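PDB 4I2O: FixK2 protein from Bradyrhizobium japonicum, which probably regulates transcription as a DNA-binding factor of the CRP/FNR superfamily, and is seen here bound to DNA. Local coordinates for residues Met182-Ile187 against Leu211-Ala216; Thr163-Met168 against Gly176-Pro181. The protein carries 1 engineered substitution. All coordinates share one frame; numbering follows the deposited sequence.

Interaction 1 (Met182-Ile187 against Leu211-Ala216); sequences MSRRDI and LGFSGA. Engineered in segment 182-187: S183 (natural residue Cys). With nucleotides of chain C; nucleotides of chain D.
The carbonyl O of A216 takes both end nitrogens of R184, NH2 at 2.8 Å and NH1 at 3.0 Å from A216 O, in a winged helix-turn-helix domain seated on DNA. R184 lies in the first turn of helix 184-191, A216 in the turn of the β-hairpin wing. The oxygen sits in the plane of the guanidinium, whereas both nitrogens come from one face of the carbonyl plane, and neither bond is straight. Two further N-H groups of R184, on NE and NH2, serve the DNA: NE of R184 bonds OP2 of DT8 of chain C at 2.9 Å, and NH2 bonds OP1 of the same phosphate. A bend at chi2 (-64°) helps bring the guanidinium edge to the DT8 phosphate. With an alanine here, the phosphate of DT8 would probably lose its charged partner and A216 O both of its donors. F213 approaches obliquely, CE1 3.7 Å from R184 NH2, while L211 CD1 lies over one face of the ring. The engineered S183 is the N-cap, its OG accepting from D186 N, and the backbone N of R184 beside it gives OP2 of DA7 of chain C a nearly straight bond of 2.9 Å, at 173°.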
loop_
_atom_site.group_PDB
_atom_site.type_symbol
_atom_site.label_atom_id
_atom_site.label_comp_id
_atom_site.label_asym_id
_atom_site.label_seq_id
_atom_site.Cartn_x
_atom_site.Cartn_y
_atom_site.Cartn_z
ATOM N N MET A 182 -6.590 15.139 13.982
ATOM C CA MET A 182 -5.280 14.670 14.355
ATOM C C MET A 182 -4.199 15.798 14.400
ATOM O O MET A 182 -4.360 16.895 13.777
ATOM C CB MET A 182 -4.872 13.544 13.340
ATOM C CG MET A 182 -4.417 14.091 11.968
ATOM S SD MET A 182 -5.664 14.828 10.924
ATOM C CE MET A 182 -6.597 13.439 10.248
ATOM N N SER A 183 -3.122 15.496 15.124
ATOM C CA SER A 183 -1.992 16.379 15.327
ATOM C C SER A 183 -1.115 16.456 14.100
ATOM O O SER A 183 -1.254 15.655 13.173
ATOM C CB SER A 183 -1.125 15.819 16.467
ATOM O OG SER A 183 -0.577 14.573 16.024
ATOM N N ARG A 184 -0.177 17.399 14.122
ATOM C CA ARG A 184 0.767 17.553 13.031
ATOM C C ARG A 184 1.692 16.327 12.949
ATOM O O ARG A 184 2.183 15.920 11.860
ATOM C CB ARG A 184 1.593 18.887 13.259
ATOM C CG ARG A 184 0.705 20.206 13.193
ATOM C CD ARG A 184 0.099 20.408 11.773
ATOM N NE ARG A 184 -0.396 21.798 11.600
ATOM C CZ ARG A 184 -1.681 22.159 11.506
ATOM N NH1 ARG A 184 -2.703 21.264 11.606
ATOM N NH2 ARG A 184 -1.945 23.444 11.310
ATOM N N ARG A 185 1.976 15.728 14.100
ATOM C CA ARG A 185 2.818 14.543 14.080
ATOM C C ARG A 185 2.068 13.366 13.419
ATOM O O ARG A 185 2.690 12.558 12.667
ATOM C CB ARG A 185 3.167 14.166 15.527
ATOM C CG ARG A 185 4.043 12.879 15.606
ATOM C CD ARG A 185 4.422 12.577 17.079
ATOM N NE ARG A 185 5.491 13.504 17.486
ATOM C CZ ARG A 185 6.740 13.388 17.008
ATOM N NH1 ARG A 185 7.079 12.389 16.161
ATOM N NH2 ARG A 185 7.662 14.253 17.361
ATOM N N ASP A 186 0.775 13.235 13.687
ATOM C CA ASP A 186 0.058 12.163 12.966
ATOM C C ASP A 186 0.048 12.479 11.480
ATOM O O ASP A 186 0.183 11.568 10.629
ATOM C CB ASP A 186 -1.416 12.084 13.428
ATOM C CG ASP A 186 -1.606 11.346 14.727
ATOM O OD1 ASP A 186 -0.643 10.990 15.411
ATOM O OD2 ASP A 186 -2.792 11.157 15.090
ATOM N N ILE A 187 -0.172 13.748 11.103
ATOM C CA ILE A 187 -0.161 14.043 9.652
ATOM C C ILE A 187 1.205 13.690 9.055
ATOM O O ILE A 187 1.267 13.112 7.977
ATOM C CB ILE A 187 -0.516 15.498 9.330
ATOM C CG1 ILE A 187 -1.960 15.789 9.878
ATOM C CG2 ILE A 187 -0.468 15.788 7.836
ATOM C CD1 ILE A 187 -2.284 17.316 9.848
ATOM N N LEU A 211 -5.369 28.411 1.768
ATOM C CA LEU A 211 -6.253 27.936 2.812
ATOM C C LEU A 211 -6.396 29.002 3.869
ATOM O O LEU A 211 -5.599 29.934 3.923
ATOM C CB LEU A 211 -5.722 26.666 3.442
ATOM C CG LEU A 211 -4.314 26.605 3.998
ATOM C CD1 LEU A 211 -4.241 27.071 5.471
ATOM C CD2 LEU A 211 -3.819 25.175 3.866
ATOM N N GLY A 212 -7.404 28.832 4.704
ATOM C CA GLY A 212 -7.662 29.762 5.801
ATOM C C GLY A 212 -7.537 28.904 7.056
ATOM O O GLY A 212 -7.822 27.696 6.990
ATOM N N PHE A 213 -7.186 29.516 8.197
ATOM C CA PHE A 213 -7.175 28.812 9.490
ATOM C C PHE A 213 -8.137 29.468 10.454
ATOM O O PHE A 213 -8.320 30.688 10.436
ATOM C CB PHE A 213 -5.801 28.898 10.181
ATOM C CG PHE A 213 -4.742 28.010 9.584
ATOM C CD1 PHE A 213 -4.830 26.640 9.724
ATOM C CD2 PHE A 213 -3.629 28.562 8.996
ATOM C CE1 PHE A 213 -3.817 25.813 9.197
ATOM C CE2 PHE A 213 -2.625 27.765 8.493
ATOM C CZ PHE A 213 -2.740 26.380 8.591
ATOM N N SER A 214 -8.741 28.650 11.313
ATOM C CA SER A 214 -9.539 29.155 12.428
ATOM C C SER A 214 -9.038 28.414 13.658
ATOM O O SER A 214 -9.779 27.673 14.314
ATOM C CB SER A 214 -11.018 28.895 12.203
ATOM O OG SER A 214 -11.555 29.907 11.382
ATOM N N GLY A 215 -7.741 28.570 13.918
ATOM C CA GLY A 215 -7.060 27.663 14.817
ATOM C C GLY A 215 -6.371 26.614 13.928
ATOM O O GLY A 215 -6.748 26.404 12.781
ATOM N N ALA A 216 -5.380 25.928 14.480
ATOM C CA ALA A 216 -4.494 25.064 13.660
ATOM C C ALA A 216 -5.181 23.922 12.949
ATOM O O ALA A 216 -4.719 23.467 11.866
ATOM C CB ALA A 216 -3.352 24.505 14.550
ATOM P P DA C 7 -0.864 20.111 16.691
ATOM O OP1 DA C 7 -2.200 20.004 16.064
ATOM O OP2 DA C 7 0.188 19.058 16.441
ATOM O "O5'" DA C 7 -0.167 21.479 16.318
ATOM C "C5'" DA C 7 -0.920 22.776 16.546
ATOM C "C4'" DA C 7 0.049 23.901 16.155
ATOM O "O4'" DA C 7 1.057 24.008 17.190
ATOM C "C3'" DA C 7 0.765 23.693 14.834
ATOM O "O3'" DA C 7 0.248 24.795 14.015
ATOM C "C2'" DA C 7 2.285 23.849 15.163
ATOM C "C1'" DA C 7 2.212 24.519 16.563
ATOM N N9 DA C 7 3.317 24.085 17.418
ATOM C C8 DA C 7 3.633 22.807 17.805
ATOM N N7 DA C 7 4.685 22.716 18.602
ATOM C C5 DA C 7 5.070 24.053 18.796
ATOM C C6 DA C 7 6.116 24.624 19.520
ATOM N N6 DA C 7 6.935 23.829 20.231
ATOM N N1 DA C 7 6.240 26.007 19.525
ATOM C C2 DA C 7 5.336 26.674 18.757
ATOM N N3 DA C 7 4.304 26.186 17.994
ATOM C C4 DA C 7 4.237 24.892 18.080
ATOM P P DT C 8 0.890 25.086 12.523
ATOM O OP1 DT C 8 -0.178 25.909 11.802
ATOM O OP2 DT C 8 1.574 23.877 12.070
ATOM O "O5'" DT C 8 2.100 26.181 12.825
ATOM C "C5'" DT C 8 1.640 27.394 13.413
ATOM C "C4'" DT C 8 2.874 28.224 13.714
ATOM O "O4'" DT C 8 3.736 27.539 14.652
ATOM C "C3'" DT C 8 3.776 28.480 12.489
ATOM O "O3'" DT C 8 3.884 29.880 12.472
ATOM C "C2'" DT C 8 5.152 27.873 12.739
ATOM C "C1'" DT C 8 5.116 27.783 14.243
ATOM N N1 DT C 8 5.921 26.650 14.877
ATOM C C2 DT C 8 6.938 26.921 15.800
ATOM O O2 DT C 8 7.330 28.053 16.112
ATOM N N3 DT C 8 7.531 25.842 16.376
ATOM C C4 DT C 8 7.222 24.490 16.101
ATOM O O4 DT C 8 7.806 23.604 16.729
ATOM C C5 DT C 8 6.166 24.249 15.127
ATOM C C7 DT C 8 5.775 22.819 14.768
ATOM C C6 DT C 8 5.545 25.323 14.568
ATOM P P DC D 28 -6.820 26.440 19.015
ATOM O OP1 DC D 28 -5.519 26.492 18.285
ATOM O OP2 DC D 28 -8.009 25.935 18.286
ATOM O "O5'" DC D 28 -6.676 25.559 20.346
ATOM C "C5'" DC D 28 -7.819 25.211 21.124
ATOM C "C4'" DC D 28 -7.562 23.908 21.863
ATOM O "O4'" DC D 28 -6.559 24.132 22.890
ATOM C "C3'" DC D 28 -8.753 23.372 22.635
ATOM O "O3'" DC D 28 -8.520 22.031 23.043
ATOM C "C2'" DC D 28 -8.698 24.306 23.832
ATOM C "C1'" DC D 28 -7.208 24.237 24.147
ATOM N N1 DC D 28 -6.749 25.462 24.849
ATOM C C2 DC D 28 -6.089 25.402 26.088
ATOM O O2 DC D 28 -5.856 24.305 26.610
ATOM N N3 DC D 28 -5.713 26.563 26.691
ATOM C C4 DC D 28 -5.984 27.723 26.096
ATOM N N4 DC D 28 -5.606 28.853 26.682
ATOM C C5 DC D 28 -6.663 27.800 24.855
ATOM C C6 DC D 28 -7.028 26.659 24.271
#

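Interaction 2 (Thr163-Met168 against Gly176-Pro181)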
loop_
_atom_site.group_PDB
_atom_site.type_symbol
_atom_site.label_atom_id
_atom_site.label_comp_id
_atom_site.label_asym_id
_atom_site.label_seq_id
_atom_site.Cartn_x
_atom_site.Cartn_y
_atom_site.Cartn_z
ATOM N N THR A 163 -1.983 16.750 -1.389
ATOM C CA THR A 163 -2.815 15.520 -1.552
ATOM C C THR A 163 -3.644 15.297 -0.285
ATOM O O THR A 163 -4.847 15.048 -0.357
ATOM C CB THR A 163 -1.948 14.282 -1.807
ATOM O OG1 THR A 163 -1.263 14.533 -3.010
ATOM C CG2 THR A 163 -2.860 13.013 -2.017
ATOM N N PHE A 164 -2.985 15.378 0.867
ATOM C CA PHE A 164 -3.612 15.135 2.152
ATOM C C PHE A 164 -4.767 16.098 2.350
ATOM O O PHE A 164 -5.898 15.685 2.727
ATOM C CB PHE A 164 -2.588 15.306 3.273
ATOM C CG PHE A 164 -3.213 15.419 4.651
ATOM C CD1 PHE A 164 -3.634 14.237 5.321
ATOM C CD2 PHE A 164 -3.355 16.646 5.261
ATOM C CE1 PHE A 164 -4.200 14.283 6.591
ATOM C CE2 PHE A 164 -3.960 16.752 6.567
ATOM C CZ PHE A 164 -4.365 15.540 7.231
ATOM N N LEU A 165 -4.546 17.396 2.159
ATOM C CA LEU A 165 -5.646 18.386 2.363
ATOM C C LEU A 165 -6.851 18.126 1.459
ATOM O O LEU A 165 -8.009 18.211 1.872
ATOM C CB LEU A 165 -5.148 19.764 2.053
ATOM C CG LEU A 165 -4.169 20.306 3.093
ATOM C CD1 LEU A 165 -3.393 21.558 2.576
ATOM C CD2 LEU A 165 -4.846 20.549 4.470
ATOM N N LEU A 166 -6.597 17.803 0.204
ATOM C CA LEU A 166 -7.691 17.426 -0.682
ATOM C C LEU A 166 -8.447 16.157 -0.285
ATOM O O LEU A 166 -9.676 16.105 -0.415
ATOM C CB LEU A 166 -7.190 17.339 -2.128
ATOM C CG LEU A 166 -6.738 18.676 -2.783
ATOM C CD1 LEU A 166 -5.921 18.310 -4.034
ATOM C CD2 LEU A 166 -7.920 19.550 -3.150
ATOM N N GLU A 167 -7.716 15.132 0.168
ATOM C CA GLU A 167 -8.353 13.915 0.675
ATOM C C GLU A 167 -9.225 14.255 1.895
ATOM O O GLU A 167 -10.398 13.800 2.025
ATOM C CB GLU A 167 -7.289 12.884 1.073
ATOM C CG GLU A 167 -7.951 11.610 1.580
ATOM C CD GLU A 167 -6.994 10.565 2.088
ATOM O OE1 GLU A 167 -5.800 10.839 2.375
ATOM O OE2 GLU A 167 -7.441 9.424 2.210
ATOM N N MET A 168 -8.655 14.987 2.837
ATOM C CA MET A 168 -9.476 15.350 4.025
ATOM C C MET A 168 -10.665 16.245 3.704
ATOM O O MET A 168 -11.728 16.113 4.323
ATOM C CB MET A 168 -8.593 16.080 5.010
ATOM C CG MET A 168 -7.503 15.228 5.690
ATOM S SD MET A 168 -8.147 13.782 6.596
ATOM C CE MET A 168 -7.837 12.439 5.455
ATOM N N GLY A 176 -17.814 23.507 3.736
ATOM C CA GLY A 176 -16.522 24.126 3.372
ATOM C C GLY A 176 -15.324 24.062 4.304
ATOM O O GLY A 176 -14.204 24.406 3.892
ATOM N N MET A 177 -15.505 23.634 5.552
ATOM C CA MET A 177 -14.406 23.690 6.532
ATOM C C MET A 177 -14.107 22.298 7.060
ATOM O O MET A 177 -15.038 21.504 7.232
ATOM C CB MET A 177 -14.780 24.637 7.720
ATOM C CG MET A 177 -13.707 24.498 8.847
ATOM S SD MET A 177 -14.053 25.508 10.286
ATOM C CE MET A 177 -13.193 26.995 9.708
ATOM N N MET A 178 -12.809 21.986 7.206
ATOM C CA MET A 178 -12.317 20.722 7.739
ATOM C C MET A 178 -11.931 20.917 9.186
ATOM O O MET A 178 -11.048 21.732 9.493
ATOM C CB MET A 178 -11.000 20.357 6.997
ATOM C CG MET A 178 -11.142 20.511 5.566
ATOM S SD MET A 178 -9.754 19.703 4.769
ATOM C CE MET A 178 -8.565 21.027 4.713
ATOM N N ALA A 179 -12.531 20.151 10.073
ATOM C CA ALA A 179 -12.087 20.143 11.457
ATOM C C ALA A 179 -11.252 18.884 11.571
ATOM O O ALA A 179 -11.787 17.743 11.599
ATOM C CB ALA A 179 -13.279 20.105 12.424
ATOM N N LEU A 180 -9.942 19.050 11.556
ATOM C CA LEU A 180 -9.058 17.892 11.440
ATOM C C LEU A 180 -8.930 17.323 12.832
ATOM O O LEU A 180 -8.801 18.105 13.812
ATOM C CB LEU A 180 -7.663 18.368 10.998
ATOM C CG LEU A 180 -7.565 18.728 9.514
ATOM C CD1 LEU A 180 -6.103 19.196 9.257
ATOM C CD2 LEU A 180 -8.008 17.590 8.572
ATOM N N PRO A 181 -9.036 16.003 12.971
ATOM C CA PRO A 181 -9.003 15.501 14.364
ATOM C C PRO A 181 -7.605 15.195 14.865
ATOM O O PRO A 181 -7.478 15.000 16.098
ATOM C CB PRO A 181 -9.777 14.179 14.301
ATOM C CG PRO A 181 -9.487 13.675 12.824
ATOM C CD PRO A 181 -9.604 15.006 12.027
#
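M178 reaches from its strand to the helix backbone, its SD lying 3.7 Å from both L165 O and M168 C. The same sulfur is 3.8 Å from M168 CB, and beyond it the terminal methyl CE meets L165 CD2, also at 3.8 Å, where the two side chains cross at about a right angle. The thioether is extended through chi2 (-166°) and bends only at chi3 (-89°), which swings CE round to that leucine. Beside it L180 places CD2 against M168, 3.8 Å from CG, again with the side chains crossing steeply. Its other methyl, CD1, comes to the edge of the F164 ring, near the ring plane and 4.2 Å from CE2. Every group in this contact is buried and apolar save the backbone, and no hydrogen bond joins the two segments. The arrangement is helix-on-sheet packing within the Crp-like helix-turn-helix domain: helix 157-172 lies against strand 177-179 and the residues that follow it, the strand being an outer one of the small antiparallel sheet that includes the wing. M168 is itself folded back, bent at chi2 and chi3, and lays CG over one face of F164, 3.4 Å above the ring and offset toward its rim. Farther out, backbone hydrogen bonds join M178 to I219 and L180 to R217, and helix 184-191 meets the F164 ring through I187, Y190 and L191.

In the fold
The two interactions illustrate how a DNA-contacting surface is built upon a hydrophobic core. Their centres lie 9 Å apart, both inside the Crp-like helix-turn-helix domain, and they come in series along the chain: interaction 2 closes before interaction 1 opens, with strand 177-179 followed, after a short connection, by helix 184-191. Both reach the same three-stranded antiparallel sheet, in which strand 218-221 lies between 177-179 and 211-213. They also touch directly: I187 CG1 packs 3.6 Å from F164 CZ, and L211 CD2 3.9 Å from L165 CD1. Helix 157-172 thus packs against both segments of interaction 1, whose R184 bonds the DNA backbone.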